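Local atomic coordinates of superoxide dismutase (PDB entry 4F2N), a protein that catalyses the dismutation of superoxide into dioxygen and hydrogen peroxide at a mononuclear iron centre. Residues L21-L29 with F220-A228; F40-M50 with F111-G119. One frame throughout, in Å; residues are numbered along the deposited sequence.

Contact 1 (L21-L29 with F220-A228); sequences LCYHTLPHL and FVCHMYERA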
# COMPACT_ATOMS: atom_id res chain seq x y z
N LEU B 21 11.55 -13.01 29.34
CA LEU B 21 12.76 -13.87 29.21
C LEU B 21 12.68 -14.83 28.01
O LEU B 21 12.68 -16.05 28.16
CB LEU B 21 13.07 -14.64 30.52
CG LEU B 21 14.27 -14.12 31.36
CD1 LEU B 21 13.90 -12.90 32.20
CD2 LEU B 21 14.86 -15.20 32.24
N CYS B 22 12.60 -14.25 26.82
CA CYS B 22 12.65 -14.99 25.57
C CYS B 22 13.42 -14.17 24.53
O CYS B 22 13.77 -13.01 24.77
CB CYS B 22 11.25 -15.33 25.07
SG CYS B 22 10.20 -13.90 24.82
N TYR B 23 13.72 -14.81 23.41
CA TYR B 23 14.46 -14.19 22.33
C TYR B 23 13.65 -13.01 21.76
O TYR B 23 12.45 -13.15 21.53
CB TYR B 23 14.69 -15.26 21.25
CG TYR B 23 15.34 -14.76 19.98
CD1 TYR B 23 16.71 -14.94 19.78
CD2 TYR B 23 14.60 -14.12 18.99
CE1 TYR B 23 17.32 -14.48 18.62
CE2 TYR B 23 15.19 -13.66 17.82
CZ TYR B 23 16.55 -13.84 17.65
OH TYR B 23 17.15 -13.40 16.49
N HIS B 24 14.29 -11.87 21.53
CA HIS B 24 13.65 -10.79 20.77
C HIS B 24 14.52 -10.47 19.60
O HIS B 24 15.76 -10.57 19.69
CB HIS B 24 13.45 -9.53 21.62
CG HIS B 24 12.53 -9.73 22.80
ND1 HIS B 24 12.98 -10.12 24.00
CD2 HIS B 24 11.14 -9.59 22.93
CE1 HIS B 24 11.94 -10.23 24.86
NE2 HIS B 24 10.83 -9.90 24.21
N THR B 25 13.90 -10.08 18.49
CA THR B 25 14.66 -9.71 17.30
C THR B 25 15.45 -8.40 17.53
O THR B 25 16.63 -8.30 17.14
CB THR B 25 13.73 -9.61 16.07
OG1 THR B 25 13.25 -10.91 15.75
CG2 THR B 25 14.49 -9.09 14.87
N LEU B 26 14.78 -7.40 18.12
CA LEU B 26 15.45 -6.14 18.51
C LEU B 26 15.22 -5.85 20.00
O LEU B 26 14.36 -5.02 20.34
CB LEU B 26 14.89 -4.96 17.69
CG LEU B 26 15.11 -5.00 16.17
CD1 LEU B 26 14.43 -3.80 15.50
CD2 LEU B 26 16.60 -5.09 15.86
N PRO B 27 15.99 -6.50 20.89
CA PRO B 27 15.69 -6.32 22.32
C PRO B 27 15.89 -4.89 22.83
O PRO B 27 15.30 -4.53 23.84
CB PRO B 27 16.69 -7.26 23.03
CG PRO B 27 17.68 -7.64 22.01
CD PRO B 27 17.07 -7.48 20.66
N HIS B 28 16.72 -4.09 22.15
CA HIS B 28 16.92 -2.68 22.54
C HIS B 28 15.76 -1.79 22.10
O HIS B 28 15.64 -0.66 22.58
CB HIS B 28 18.18 -2.17 21.89
CG HIS B 28 18.11 -2.23 20.40
ND1 HIS B 28 18.41 -3.37 19.71
CD2 HIS B 28 17.62 -1.31 19.47
CE1 HIS B 28 18.21 -3.15 18.39
NE2 HIS B 28 17.71 -1.89 18.25
N LEU B 29 14.89 -2.28 21.21
CA LEU B 29 13.73 -1.47 20.75
C LEU B 29 12.56 -1.51 21.73
O LEU B 29 11.84 -2.50 21.81
CB LEU B 29 13.28 -1.84 19.32
CG LEU B 29 12.42 -0.76 18.63
CD1 LEU B 29 13.29 0.41 18.20
CD2 LEU B 29 11.69 -1.33 17.42
N PHE B 220 25.22 -6.95 9.79
CA PHE B 220 24.07 -7.00 10.68
C PHE B 220 23.24 -8.24 10.38
O PHE B 220 22.80 -8.93 11.29
CB PHE B 220 23.19 -5.75 10.56
CG PHE B 220 21.90 -5.87 11.31
CD1 PHE B 220 21.88 -5.71 12.71
CD2 PHE B 220 20.71 -6.16 10.64
CE1 PHE B 220 20.68 -5.82 13.41
CE2 PHE B 220 19.52 -6.28 11.34
CZ PHE B 220 19.51 -6.10 12.72
N VAL B 221 23.01 -8.52 9.10
CA VAL B 221 22.22 -9.70 8.72
C VAL B 221 22.92 -10.96 9.29
O VAL B 221 22.26 -11.84 9.85
CB VAL B 221 22.03 -9.83 7.19
CG1 VAL B 221 21.23 -11.09 6.85
CG2 VAL B 221 21.33 -8.58 6.62
N CYS B 222 24.24 -11.03 9.14
CA CYS B 222 24.97 -12.21 9.66
C CYS B 222 24.90 -12.32 11.19
O CYS B 222 24.74 -13.42 11.74
CB CYS B 222 26.41 -12.19 9.16
SG CYS B 222 27.32 -13.70 9.58
N HIS B 223 25.03 -11.18 11.89
CA HIS B 223 24.83 -11.13 13.34
C HIS B 223 23.47 -11.67 13.72
O HIS B 223 23.34 -12.48 14.65
CB HIS B 223 25.00 -9.70 13.87
CG HIS B 223 24.77 -9.56 15.37
ND1 HIS B 223 25.73 -9.87 16.28
CD2 HIS B 223 23.65 -9.16 16.10
CE1 HIS B 223 25.24 -9.66 17.53
NE2 HIS B 223 23.97 -9.23 17.41
N MET B 224 22.43 -11.23 13.00
CA MET B 224 21.07 -11.75 13.23
C MET B 224 20.98 -13.26 12.97
O MET B 224 20.35 -14.01 13.72
CB MET B 224 20.07 -10.99 12.35
CG MET B 224 19.87 -9.51 12.75
SD MET B 224 19.39 -9.28 14.48
CE MET B 224 18.00 -10.39 14.66
N TYR B 225 21.58 -13.70 11.88
CA TYR B 225 21.57 -15.12 11.54
C TYR B 225 22.18 -15.98 12.67
O TYR B 225 21.58 -16.97 13.11
CB TYR B 225 22.30 -15.37 10.21
CG TYR B 225 22.48 -16.84 9.94
CD1 TYR B 225 21.42 -17.62 9.48
CD2 TYR B 225 23.70 -17.48 10.22
CE1 TYR B 225 21.58 -18.98 9.24
CE2 TYR B 225 23.86 -18.85 10.00
CZ TYR B 225 22.78 -19.58 9.53
OH TYR B 225 22.91 -20.94 9.32
N GLU B 226 23.35 -15.59 13.15
CA GLU B 226 24.03 -16.36 14.21
C GLU B 226 23.18 -16.47 15.48
O GLU B 226 23.00 -17.57 16.03
CB GLU B 226 25.42 -15.80 14.49
CG GLU B 226 26.38 -16.12 13.36
CD GLU B 226 27.67 -15.28 13.35
OE1 GLU B 226 27.83 -14.38 14.19
OE2 GLU B 226 28.53 -15.52 12.49
N ARG B 227 22.62 -15.35 15.94
CA ARG B 227 21.81 -15.40 17.14
C ARG B 227 20.48 -16.09 16.92
O ARG B 227 20.00 -16.75 17.82
CB ARG B 227 21.63 -14.03 17.81
CG ARG B 227 20.91 -12.94 17.01
CD ARG B 227 21.08 -11.58 17.70
NE ARG B 227 20.35 -11.50 18.98
CZ ARG B 227 19.06 -11.16 19.11
NH1 ARG B 227 18.32 -10.88 18.04
NH2 ARG B 227 18.49 -11.13 20.31
N ALA B 228 19.88 -15.95 15.74
CA ALA B 228 18.54 -16.53 15.49
C ALA B 228 18.59 -18.06 15.39
O ALA B 228 17.63 -18.73 15.81
CB ALA B 228 17.91 -15.93 14.23

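Contact 2 (F40-M50 with F111-G119); sequences FNYKDGIQPVM and FWKCLSPGG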
# COMPACT_ATOMS: atom_id res chain seq x y z
N PHE B 40 24.32 6.08 10.42
CA PHE B 40 24.93 6.96 9.43
C PHE B 40 24.18 8.29 9.45
O PHE B 40 23.17 8.42 10.14
CB PHE B 40 24.82 6.31 8.04
CG PHE B 40 23.46 5.72 7.76
CD1 PHE B 40 22.47 6.48 7.16
CD2 PHE B 40 23.17 4.40 8.10
CE1 PHE B 40 21.21 5.94 6.92
CE2 PHE B 40 21.92 3.85 7.87
CZ PHE B 40 20.93 4.62 7.27
N ASN B 41 24.66 9.25 8.68
CA ASN B 41 24.07 10.58 8.65
C ASN B 41 22.84 10.68 7.73
O ASN B 41 22.98 10.59 6.50
CB ASN B 41 25.16 11.60 8.26
CG ASN B 41 24.61 12.96 7.88
OD1 ASN B 41 23.55 13.39 8.35
ND2 ASN B 41 25.34 13.65 7.01
N TYR B 42 21.66 10.88 8.33
CA TYR B 42 20.38 11.00 7.61
C TYR B 42 20.45 11.87 6.35
O TYR B 42 20.08 11.44 5.26
CB TYR B 42 19.26 11.50 8.53
N LYS B 43 20.97 13.09 6.51
CA LYS B 43 21.07 14.09 5.44
C LYS B 43 21.80 13.64 4.15
O LYS B 43 21.74 14.31 3.12
CB LYS B 43 21.75 15.36 6.00
N ASP B 44 22.51 12.52 4.22
CA ASP B 44 23.23 12.02 3.06
C ASP B 44 22.43 10.96 2.27
O ASP B 44 22.89 10.48 1.23
CB ASP B 44 24.60 11.47 3.49
N GLY B 45 21.22 10.62 2.73
CA GLY B 45 20.48 9.47 2.21
C GLY B 45 21.19 8.16 2.53
O GLY B 45 21.83 8.04 3.59
N ILE B 46 21.06 7.17 1.64
CA ILE B 46 21.84 5.93 1.74
C ILE B 46 22.36 5.60 0.37
O ILE B 46 21.78 4.78 -0.36
CB ILE B 46 21.02 4.71 2.30
CG1 ILE B 46 20.10 5.12 3.46
CG2 ILE B 46 21.98 3.58 2.71
CD1 ILE B 46 19.32 3.97 4.07
N GLN B 47 23.46 6.25 0.01
CA GLN B 47 24.09 6.11 -1.30
C GLN B 47 24.62 4.71 -1.50
O GLN B 47 25.10 4.09 -0.54
CB GLN B 47 25.23 7.14 -1.45
CG GLN B 47 24.74 8.58 -1.37
CD GLN B 47 23.68 8.90 -2.40
OE1 GLN B 47 23.93 8.84 -3.60
NE2 GLN B 47 22.47 9.24 -1.94
N PRO B 48 24.57 4.20 -2.75
CA PRO B 48 24.11 4.84 -4.01
C PRO B 48 22.64 4.66 -4.36
O PRO B 48 22.22 4.99 -5.46
CB PRO B 48 24.96 4.14 -5.06
CG PRO B 48 25.10 2.75 -4.52
CD PRO B 48 25.16 2.88 -3.02
N VAL B 49 21.85 4.13 -3.43
CA VAL B 49 20.48 3.69 -3.76
C VAL B 49 19.38 4.70 -3.40
O VAL B 49 18.56 5.03 -4.26
CB VAL B 49 20.20 2.30 -3.16
CG1 VAL B 49 18.74 1.86 -3.38
CG2 VAL B 49 21.18 1.30 -3.77
N MET B 50 19.40 5.20 -2.16
CA MET B 50 18.38 6.14 -1.65
C MET B 50 18.88 7.58 -1.56
O MET B 50 19.85 7.85 -0.86
CB MET B 50 17.96 5.74 -0.24
CG MET B 50 17.05 4.51 -0.21
SD MET B 50 16.63 4.18 1.51
CE MET B 50 16.02 2.51 1.33
N PHE B 111 14.51 -2.52 9.35
CA PHE B 111 14.96 -2.08 8.03
C PHE B 111 16.19 -1.17 8.07
O PHE B 111 17.13 -1.39 7.29
CB PHE B 111 13.80 -1.35 7.33
CG PHE B 111 13.99 -1.12 5.86
CD1 PHE B 111 14.46 -2.12 5.01
CD2 PHE B 111 13.63 0.11 5.31
CE1 PHE B 111 14.60 -1.89 3.64
CE2 PHE B 111 13.76 0.34 3.92
CZ PHE B 111 14.23 -0.66 3.09
N TRP B 112 16.20 -0.17 8.95
CA TRP B 112 17.37 0.72 9.02
C TRP B 112 18.62 -0.02 9.43
O TRP B 112 19.70 0.30 8.95
CB TRP B 112 17.14 1.90 9.97
CG TRP B 112 15.89 2.68 9.66
CD1 TRP B 112 14.93 3.12 10.58
CD2 TRP B 112 15.41 3.14 8.35
NE1 TRP B 112 13.91 3.80 9.94
CE2 TRP B 112 14.15 3.84 8.60
CE3 TRP B 112 15.89 3.03 7.05
CZ2 TRP B 112 13.41 4.42 7.57
CZ3 TRP B 112 15.13 3.61 6.02
CH2 TRP B 112 13.93 4.29 6.27
N LYS B 113 18.48 -0.99 10.33
CA LYS B 113 19.63 -1.81 10.76
C LYS B 113 20.18 -2.69 9.63
O LYS B 113 21.38 -3.04 9.65
CB LYS B 113 19.26 -2.70 11.96
CG LYS B 113 18.89 -1.93 13.21
CD LYS B 113 20.07 -1.20 13.81
CE LYS B 113 20.83 -2.09 14.77
NZ LYS B 113 21.94 -1.27 15.36
N CYS B 114 19.33 -3.01 8.65
CA CYS B 114 19.73 -3.80 7.49
C CYS B 114 20.48 -3.02 6.43
O CYS B 114 20.91 -3.61 5.44
CB CYS B 114 18.51 -4.39 6.80
SG CYS B 114 17.77 -5.64 7.84
N LEU B 115 20.57 -1.69 6.60
CA LEU B 115 21.12 -0.83 5.56
C LEU B 115 22.29 0.02 6.04
O LEU B 115 22.36 0.41 7.22
CB LEU B 115 20.05 0.10 4.95
CG LEU B 115 18.71 -0.54 4.57
CD1 LEU B 115 17.67 0.53 4.19
CD2 LEU B 115 18.97 -1.49 3.39
N SER B 116 23.16 0.33 5.09
CA SER B 116 24.34 1.17 5.32
C SER B 116 24.83 1.79 4.00
O SER B 116 24.85 1.11 2.97
CB SER B 116 25.47 0.32 5.94
OG SER B 116 26.46 1.16 6.50
N PRO B 117 25.28 3.06 4.01
CA PRO B 117 25.85 3.64 2.78
C PRO B 117 26.91 2.73 2.18
O PRO B 117 27.85 2.36 2.87
CB PRO B 117 26.45 4.97 3.26
CG PRO B 117 25.56 5.35 4.42
CD PRO B 117 25.27 4.04 5.12
N GLY B 118 26.73 2.34 0.92
CA GLY B 118 27.68 1.46 0.23
C GLY B 118 27.66 0.00 0.67
O GLY B 118 28.47 -0.80 0.22
N GLY B 119 26.71 -0.35 1.54
CA GLY B 119 26.59 -1.70 2.10
C GLY B 119 27.77 -2.15 2.96
O GLY B 119 28.72 -1.40 3.17

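Contact 1 (L21-L29 with F220-A228)
R227 reaches from helix 218-229 to the extended N-terminal arm and hydrogen-bonds the backbone carbonyl of H24. Both terminal nitrogens donate to the same atom: NH2 to H24 O at 2.9 Å, nearly along the C=O axis, and NH1 to H24 O at 3.1 Å, on a lone pair. The oxygen lies only 4° out of the guanidinium plane, an end-on grip in which two nitrogens share one acceptor. Elsewhere on the arm, E83 receives the backbone N-H groups of T25 and L26.

The second interaction is a stack. The guanidinium lies flat on the Y23 ring, centres 4.4 Å apart and planes 21° from parallel, with Y23 CE1 above its centre. R185 makes a further cation-pi contact with this ring.

Van der Waals contacts complete the set. The bends of M224 at chi2 and chi3 bring its CE to 3.7 Å from T25 CG2 and 3.6 Å from Y23 OH. L26 CD2 meets the edge of the F220 ring at CZ, 4.4 Å away.

Bonded at its edge and stacked on a face, the R227 guanidinium is fixed in both tilt and rotation, and its positive charge would be expected to polarise the H24 carbonyl.

Contact 2 (F40-M50 with F111-G119)
F40 has CG between its backbone N and carbonyl carbon (chi1 44°), which lays the first part of the side chain against the P117 ring: F40 CG is 3.6 Å from P117 CD, and CB also touches that ring. The far end of the phenyl reaches the carbonyl of L115, just past helix 96-113, with F40 CE2 3.5 Å from L115 O, and has W112 O at its edge. In M50 the chain runs extended beyond CG, carrying the methyl inward. M50 CE ends 4.0 Å from F111 CZ, approaching the ring obliquely, and 3.9 Å from L115 CD1.

I46 works through both branches. Its CG2 rests on the S116-P117 peptide, 3.6 Å from P117 N, and its CD1 meets L115 CD1 at 3.8 Å, the two side chains crossing at about a right angle. L115 CD1 in turn sits over the centre of one face of F111, so I46, M50, L115 and F111 form a continuous apolar cluster.

The contact joins the loop before helix 52-71 to the end of helix 96-113, within the alpha-hairpin domain of the iron/manganese superoxide dismutases. On the loop side I46, V49 and M50 form a classic beta bulge, I46 O accepting from the backbone N of both V49 and M50. The F111 side chain lies about 6 Å from the iron and packs on D191, a metal ligand; W112 meets the ligand H58 edge-to-face and donates from NE1 to H63.

Across the segments the polar link is backbone to backbone: G118 N donates to Q47 O at 2.8 Å, with an N-H...O angle of 146°. G118 belongs to the type II turn S116-G119, and its positive phi is readily adopted by glycine. The same carbonyl receives a CA-H...O contact from P117 CA.

How the contacts relate
Contact 1 sets a loop against a helix, contact 2 a loop against the end of helix 96-113 and the turn after it. None of the nine touching residues of contact 1 is exposed; in contact 2 four of eleven are, P117 and G118 among them, while I46, M50, F111 and L115 are buried. Contact 1 secures the N-terminal arm near the chain's end, chiefly through a charged side chain acting on a carbonyl and a ring. Contact 2 relies on apolar side chains on its inner side, with a backbone bond at its exposed turn, and comes closer to the iron. The centres lie 21 Å apart, yet F220 of contact 1 packs on K113 and C114 of contact 2.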